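PDB 4WQK: 2''-aminoglycoside nucleotidyltransferase from Klebsiella pneumoniae, which confers resistance to gentamicin, kanamycin, tobramycin and related aminoglycosides by magnesium-dependent transfer of a nucleotide to their 2''-hydroxyl group. Local coordinates for residues 52-55 against 56-59; 91-95 against 96-100; 153-156 against 157-161. One frame throughout, in Å; residues are numbered along the deposited sequence. Where two conformers were deposited one is given.

How the contacts relate
The three contacts are local ones, within a helix start, a hairpin and a helix end, and they sample both domains of this monomeric enzyme. Contact 1 belongs to the N-terminal domain and contact 2 to the join between domains; they meet directly, with E53 OE2 2.6 Å from Y98 OH and G52 packed against CZ3 of W92. Contact 3, in the C-terminal domain, has its centre about 31 Å from that of contact 1 and about 25 Å from that of contact 2. Kanamycin binds in the interdomain cleft, which contact 2 borders: the W92 side chain is about 5 Å from that of A101, a kanamycin-binding residue directly following the segment, and the I100 side chain about 9 Å from that of the magnesium ligand D47.

Contact 1: 52-55 against 56-59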
loop_
_atom_site.group_PDB
_atom_site.type_symbol
_atom_site.label_atom_id
_atom_site.label_comp_id
_atom_site.label_asym_id
_atom_site.label_seq_id
_atom_site.Cartn_x
_atom_site.Cartn_y
_atom_site.Cartn_z
ATOM N N GLY A 52 12.508 2.035 4.709
ATOM C CA GLY A 52 12.514 2.780 5.962
ATOM C C GLY A 52 13.758 3.610 6.165
ATOM O O GLY A 52 13.728 4.704 6.768
ATOM N N GLU A 53 14.878 3.071 5.681
ATOM C CA GLU A 53 16.179 3.699 5.924
ATOM C C GLU A 53 16.428 4.832 4.901
ATOM O O GLU A 53 17.428 5.573 5.017
ATOM C CB GLU A 53 17.307 2.651 5.899
ATOM C CG GLU A 53 17.811 2.235 4.504
ATOM C CD GLU A 53 16.864 1.391 3.640
ATOM O OE1 GLU A 53 15.766 0.998 4.070
ATOM O OE2 GLU A 53 17.268 1.099 2.482
ATOM N N ARG A 54 15.513 4.987 3.936
ATOM C CA ARG A 54 15.581 6.068 2.961
ATOM C C ARG A 54 14.406 7.042 3.077
ATOM O O ARG A 54 14.061 7.745 2.104
ATOM C CB ARG A 54 15.652 5.471 1.541
ATOM C CG ARG A 54 16.867 4.579 1.415
ATOM C CD ARG A 54 17.001 3.970 -0.011
ATOM N NE ARG A 54 17.225 4.998 -1.026
ATOM C CZ ARG A 54 17.292 4.748 -2.344
ATOM N NH1 ARG A 54 17.116 3.510 -2.832
ATOM N NH2 ARG A 54 17.550 5.742 -3.197
ATOM N N ARG A 55 13.825 7.120 4.281
ATOM C CA ARG A 55 12.681 8.013 4.497
ATOM C C ARG A 55 12.963 9.461 4.053
ATOM O O ARG A 55 12.093 10.103 3.421
ATOM C CB ARG A 55 12.251 7.987 5.956
ATOM C CG ARG A 55 11.144 9.006 6.219
ATOM C CD ARG A 55 10.389 8.744 7.503
ATOM N NE ARG A 55 9.681 9.964 7.874
ATOM C CZ ARG A 55 8.799 10.057 8.864
ATOM N NH1 ARG A 55 8.465 8.985 9.584
ATOM N NH2 ARG A 55 8.244 11.232 9.129
ATOM N N GLY A 56 14.165 9.966 4.331
ATOM C CA GLY A 56 14.492 11.334 3.982
ATOM C C GLY A 56 14.334 11.620 2.488
ATOM O O GLY A 56 13.999 12.748 2.086
ATOM N N GLU A 57 14.568 10.595 1.657
ATOM C CA GLU A 57 14.468 10.784 0.213
ATOM C C GLU A 57 13.011 10.894 -0.183
ATOM O O GLU A 57 12.677 11.684 -1.075
ATOM C CB GLU A 57 15.150 9.644 -0.546
ATOM C CG GLU A 57 16.671 9.586 -0.255
ATOM C CD GLU A 57 17.343 8.460 -0.999
ATOM O OE1 GLU A 57 17.187 8.442 -2.246
ATOM O OE2 GLU A 57 18.018 7.624 -0.341
ATOM N N LEU A 58 12.135 10.101 0.448
ATOM C CA LEU A 58 10.705 10.262 0.167
ATOM C C LEU A 58 10.225 11.630 0.648
ATOM O O LEU A 58 9.472 12.303 -0.076
ATOM C CB LEU A 58 9.895 9.131 0.798
ATOM C CG LEU A 58 8.387 9.262 0.600
ATOM C CD1 LEU A 58 8.017 9.297 -0.865
ATOM C CD2 LEU A 58 7.665 8.082 1.314
ATOM N N GLU A 59 10.682 12.070 1.809
ATOM C CA GLU A 59 10.263 13.383 2.293
ATOM C C GLU A 59 10.750 14.471 1.309
ATOM O O GLU A 59 10.057 15.451 1.072
ATOM C CB GLU A 59 10.779 13.661 3.715
ATOM C CG GLU A 59 10.106 12.792 4.791
ATOM C CD GLU A 59 10.414 13.271 6.215
ATOM O OE1 GLU A 59 10.886 14.419 6.412
ATOM O OE2 GLU A 59 10.157 12.519 7.179
HETATM O O HOH W 1 16.210 8.635 6.057
#
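R54 and E57 meet side-on: the guanidinium presents NE and NH2 to the two carboxylate oxygens, one nitrogen to each. NE reaches E57 OE2 at 2.8 Å in a fairly straight bond, and NH2 reaches E57 OE1 at 2.9 Å. The two planes stand 46° apart, so E57 OE2, although close to the guanidinium plane, is itself met from above the carboxylate plane, while OE1 is approached on its syn side. A bend in the arginine at chi3 (64°) turns the guanidinium toward the glutamate, whose own chain runs out extended.

R55 and E59, one helical turn apart, pair differently. Here a single oxygen does the work: R55 NE donates to the anti lone pair of E59 OE2 (2.7 Å), and R55 NH2 adds a weak bond to the same atom. The planes are 56° apart. Beyond this pair, R55 NH2 also bridges to E72, and the R55 side chain packs on F50 and F77.

Both pairs sit at the start of helix 55-64. R54 stands at its N-cap position, its carbonyl oxygen accepting the amide of E57 at 2.9 Å and that of L58 only weakly, while a water accepts from G56 N. The next bond, from E59 N to R55 O, is the regular helical one.

R54 also donates through NH1 and NH2 to the carbonyls of N21 and R20, tying the helix start to the loop after helix 5-19. Two-point pairing with E57 and these further bonds probably fix the rotation of the R54 guanidinium, and the pairing would favour the ionised carboxylate of E57.

Contact 2: 91-95 against 96-100; sequences AWWAD and EAYEI. With IPA (isopropyl alcohol), chain H.
The W93 ring has the amide of A97 over one face, with A97 N 3.4 Å above the plane and displaced toward the rim, while Y98 CD2 lies at its edge. That edge in turn points into the face of Y98, where W93 CE3 sits above the ring centre. The result is a T-shaped pair, centroids 4.9 Å apart and planes at 76°. With CG anti to the backbone nitrogen (chi1 -171°), the indole is folded back over the turn.

W93 and Y98 form a non-hydrogen-bonded antiparallel pair; the neighbouring pair, W92 and E99, is hydrogen-bonded, W92 N to E99 O and E99 N to W92 O both at 2.9 Å. This is the beta hairpin of strands 84-93 and 98-99, crossing the boundary between the two domains. A94 N to A97 O, 2.8 Å, closes its turn, where D95 has positive phi. At the turn, O2 of an isopropyl alcohol, probably from the crystallisation liquor, donates to E96 OE2 at 3.2 Å. E99 turns its carboxylate to S107 and G106.

Y98 OH is hydrogen-bonded to E53 beyond the hairpin, so the phenol is held at its hydroxyl as well as over its face, probably limiting its rotation.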
loop_
_atom_site.group_PDB
_atom_site.type_symbol
_atom_site.label_atom_id
_atom_site.label_comp_id
_atom_site.label_asym_id
_atom_site.label_seq_id
_atom_site.Cartn_x
_atom_site.Cartn_y
_atom_site.Cartn_z
ATOM N N ALA A 91 9.032 -0.103 4.981
ATOM C CA ALA A 91 9.405 -1.514 4.909
ATOM C C ALA A 91 10.913 -1.561 5.121
ATOM O O ALA A 91 11.623 -0.608 4.810
ATOM C CB ALA A 91 9.019 -2.122 3.591
ATOM N N TRP A 92 11.379 -2.685 5.660
ATOM C CA TRP A 92 12.784 -2.798 6.106
ATOM C C TRP A 92 13.478 -3.952 5.404
ATOM O O TRP A 92 12.874 -5.003 5.160
ATOM C CB TRP A 92 12.841 -2.966 7.631
ATOM C CG TRP A 92 12.157 -1.802 8.327
ATOM C CD1 TRP A 92 10.870 -1.771 8.795
ATOM C CD2 TRP A 92 12.729 -0.522 8.591
ATOM N NE1 TRP A 92 10.603 -0.518 9.308
ATOM C CE2 TRP A 92 11.727 0.258 9.210
ATOM C CE3 TRP A 92 13.982 0.052 8.340
ATOM C CZ2 TRP A 92 11.955 1.592 9.603
ATOM C CZ3 TRP A 92 14.214 1.357 8.727
ATOM C CH2 TRP A 92 13.201 2.112 9.364
ATOM N N TRP A 93 14.738 -3.748 5.037
ATOM C CA TRP A 93 15.466 -4.768 4.286
ATOM C C TRP A 93 15.625 -6.038 5.095
ATOM O O TRP A 93 16.052 -5.987 6.255
ATOM C CB TRP A 93 16.851 -4.249 3.880
ATOM C CG TRP A 93 17.543 -5.198 2.928
ATOM C CD1 TRP A 93 18.576 -6.025 3.213
ATOM C CD2 TRP A 93 17.194 -5.428 1.567
ATOM N NE1 TRP A 93 18.947 -6.751 2.091
ATOM C CE2 TRP A 93 18.069 -6.436 1.082
ATOM C CE3 TRP A 93 16.220 -4.892 0.708
ATOM C CZ2 TRP A 93 18.012 -6.900 -0.234
ATOM C CZ3 TRP A 93 16.165 -5.353 -0.614
ATOM C CH2 TRP A 93 17.064 -6.363 -1.062
ATOM N N ALA A 94 15.228 -7.163 4.501
ATOM C CA ALA A 94 15.329 -8.497 5.087
ATOM C C ALA A 94 16.146 -9.422 4.162
ATOM O O ALA A 94 15.601 -10.346 3.577
ATOM C CB ALA A 94 13.944 -9.078 5.301
ATOM N N ASP A 95 17.429 -9.119 4.004
ATOM C CA ASP A 95 18.425 -9.896 3.226
ATOM C C ASP A 95 18.211 -9.928 1.729
ATOM O O ASP A 95 19.171 -9.690 1.021
ATOM C CB ASP A 95 18.502 -11.349 3.708
ATOM C CG ASP A 95 18.918 -11.487 5.179
ATOM O OD1 ASP A 95 19.605 -10.599 5.753
ATOM O OD2 ASP A 95 18.624 -12.555 5.752
ATOM N N GLU A 96 16.984 -10.225 1.266
ATOM C CA GLU A 96 16.727 -10.362 -0.174
ATOM C C GLU A 96 15.629 -9.467 -0.695
ATOM O O GLU A 96 15.421 -9.355 -1.894
ATOM C CB GLU A 96 16.408 -11.829 -0.495
ATOM C CG GLU A 96 15.051 -12.285 0.129
ATOM C CD GLU A 96 14.650 -13.726 -0.232
ATOM O OE1 GLU A 96 15.218 -14.672 0.347
ATOM O OE2 GLU A 96 13.752 -13.917 -1.083
ATOM N N ALA A 97 14.935 -8.772 0.191
ATOM C CA ALA A 97 13.836 -7.897 -0.199
ATOM C C ALA A 97 13.478 -7.008 0.957
ATOM O O ALA A 97 13.809 -7.324 2.113
ATOM C CB ALA A 97 12.565 -8.734 -0.610
ATOM N N TYR A 98 12.755 -5.930 0.670
ATOM C CA TYR A 98 12.118 -5.111 1.711
ATOM C C TYR A 98 10.872 -5.827 2.211
ATOM O O TYR A 98 10.164 -6.461 1.426
ATOM C CB TYR A 98 11.747 -3.727 1.155
ATOM C CG TYR A 98 12.956 -2.835 0.978
ATOM C CD1 TYR A 98 13.486 -2.144 2.070
ATOM C CD2 TYR A 98 13.575 -2.710 -0.273
ATOM C CE1 TYR A 98 14.624 -1.355 1.948
ATOM C CE2 TYR A 98 14.709 -1.907 -0.419
ATOM C CZ TYR A 98 15.229 -1.233 0.682
ATOM O OH TYR A 98 16.333 -0.428 0.537
ATOM N N GLU A 99 10.597 -5.699 3.504
ATOM C CA GLU A 99 9.404 -6.314 4.077
ATOM C C GLU A 99 8.729 -5.373 5.050
ATOM O O GLU A 99 9.365 -4.754 5.879
ATOM C CB GLU A 99 9.704 -7.635 4.819
ATOM C CG GLU A 99 10.201 -8.766 3.910
ATOM C CD GLU A 99 9.119 -9.327 2.975
ATOM O OE1 GLU A 99 7.908 -9.074 3.206
ATOM O OE2 GLU A 99 9.493 -10.111 2.053
ATOM N N ILE A 100 7.415 -5.332 4.957
ATOM C CA ILE A 100 6.595 -4.662 5.974
ATOM C C ILE A 100 6.676 -5.498 7.241
ATOM O O ILE A 100 6.544 -6.706 7.171
ATOM C CB ILE A 100 5.140 -4.526 5.459
ATOM C CG1 ILE A 100 5.105 -3.598 4.253
ATOM C CG2 ILE A 100 4.230 -3.971 6.547
ATOM C CD1 ILE A 100 3.758 -3.616 3.540
HETATM C C1 IPA H . 11.938 -13.163 -3.821
HETATM C C2 IPA H . 13.143 -12.785 -4.671
HETATM C C3 IPA H . 12.753 -11.654 -5.613
HETATM O O2 IPA H . 14.188 -12.355 -3.834
#

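Contact 3: 153-156 against 157-161; sequences YRLA and CTSLG
Y153 is overlapped by the sulfur of C157, one turn further along the helix. In the conformer described, SG sits over one face of the phenol ring, 3.5 Å from its centroid and 18° off the ring normal, with CZ the nearest ring atom at 3.4 Å. With the tyrosine CG anti to the backbone nitrogen (chi1 178°), the ring swings along the helix so that one face meets the thiol. This Cys sulfur-aromatic contact spans an i to i+4 step, matched in the backbone by C157 N to Y153 O at 2.9 Å. It belongs to the last turns of helix 147-160 in the C-terminal domain, where V165 of helix 162-176 touches both side chains and Y133 of helix 126-139 meets the Y153 ring edge-to-face.

On another side of the helix, S159 folds its hydroxyl back onto the main chain: S159 OG and S159 N both donate to L155 O at 3.0 Å. L155 O thus accepts two bonds, one from each face of its plane, and the hydroxyl proton is used within the helix. L160 N bonds to A156 O, and G161, with positive phi, ends the helix and precedes the next.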
loop_
_atom_site.group_PDB
_atom_site.type_symbol
_atom_site.label_atom_id
_atom_site.label_comp_id
_atom_site.label_asym_id
_atom_site.label_seq_id
_atom_site.Cartn_x
_atom_site.Cartn_y
_atom_site.Cartn_z
ATOM N N TYR A 153 -12.079 -5.442 -0.143
ATOM C CA TYR A 153 -11.645 -6.717 0.427
ATOM C C TYR A 153 -12.074 -7.897 -0.419
ATOM O O TYR A 153 -11.241 -8.763 -0.736
ATOM C CB TYR A 153 -12.190 -6.890 1.846
ATOM C CG TYR A 153 -11.839 -8.205 2.516
ATOM C CD1 TYR A 153 -10.545 -8.452 2.968
ATOM C CD2 TYR A 153 -12.782 -9.211 2.670
ATOM C CE1 TYR A 153 -10.201 -9.647 3.585
ATOM C CE2 TYR A 153 -12.433 -10.427 3.284
ATOM C CZ TYR A 153 -11.159 -10.623 3.751
ATOM O OH TYR A 153 -10.826 -11.824 4.361
ATOM N N ARG A 154 -13.357 -7.950 -0.792
ATOM C CA ARG A 154 -13.818 -9.102 -1.553
ATOM C C ARG A 154 -13.157 -9.146 -2.920
ATOM O O ARG A 154 -12.862 -10.225 -3.394
ATOM C CB ARG A 154 -15.335 -9.140 -1.701
ATOM C CG ARG A 154 -16.040 -9.621 -0.457
ATOM C CD ARG A 154 -17.519 -9.736 -0.804
ATOM N NE ARG A 154 -18.344 -9.536 0.410
ATOM C CZ ARG A 154 -18.967 -10.468 1.136
ATOM N NH1 ARG A 154 -18.961 -11.729 0.780
ATOM N NH2 ARG A 154 -19.641 -10.110 2.208
ATOM N N LEU A 155 -12.869 -7.994 -3.508
ATOM C CA LEU A 155 -12.131 -7.961 -4.773
ATOM C C LEU A 155 -10.712 -8.527 -4.646
ATOM O O LEU A 155 -10.284 -9.338 -5.476
ATOM C CB LEU A 155 -12.089 -6.539 -5.269
ATOM C CG LEU A 155 -11.483 -6.261 -6.617
ATOM C CD1 LEU A 155 -12.007 -7.294 -7.640
ATOM C CD2 LEU A 155 -11.917 -4.846 -6.981
ATOM N N ALA A 156 -9.973 -8.132 -3.624
ATOM C CA ALA A 156 -8.664 -8.709 -3.337
ATOM C C ALA A 156 -8.781 -10.221 -3.088
ATOM O O ALA A 156 -7.981 -11.006 -3.600
ATOM C CB ALA A 156 -8.046 -8.003 -2.145
ATOM N N CYS A 157 -9.805 -10.631 -2.366
ATOM C CA CYS A 157 -9.924 -12.066 -2.134
ATOM C C CYS A 157 -10.296 -12.847 -3.385
ATOM O O CYS A 157 -9.796 -13.966 -3.561
ATOM C CB CYS A 157 -10.945 -12.373 -1.059
ATOM S SG CYS A 157 -10.559 -11.720 0.606
ATOM N N THR A 158 -11.123 -12.291 -4.276
ATOM C CA THR A 158 -11.410 -12.956 -5.541
ATOM C C THR A 158 -10.108 -13.098 -6.359
ATOM O O THR A 158 -9.889 -14.127 -7.027
ATOM C CB THR A 158 -12.438 -12.177 -6.334
ATOM O OG1 THR A 158 -13.661 -12.162 -5.596
ATOM C CG2 THR A 158 -12.721 -12.805 -7.672
ATOM N N SER A 159 -9.251 -12.082 -6.283
ATOM C CA SER A 159 -8.036 -12.086 -7.100
ATOM C C SER A 159 -7.005 -13.088 -6.566
ATOM O O SER A 159 -6.329 -13.759 -7.361
ATOM C CB SER A 159 -7.445 -10.676 -7.148
ATOM O OG SER A 159 -8.367 -9.729 -7.707
ATOM N N LEU A 160 -6.863 -13.196 -5.254
ATOM C CA LEU A 160 -5.907 -14.146 -4.662
ATOM C C LEU A 160 -6.479 -15.564 -4.642
ATOM O O LEU A 160 -5.762 -16.547 -4.863
ATOM C CB LEU A 160 -5.540 -13.703 -3.243
ATOM C CG LEU A 160 -4.415 -14.584 -2.653
ATOM C CD1 LEU A 160 -3.118 -14.463 -3.432
ATOM C CD2 LEU A 160 -4.265 -14.140 -1.189
ATOM N N GLY A 161 -7.785 -15.644 -4.372
ATOM C CA GLY A 161 -8.504 -16.893 -4.347
ATOM C C GLY A 161 -8.876 -17.302 -2.924
ATOM O O GLY A 161 -8.122 -17.137 -1.967
#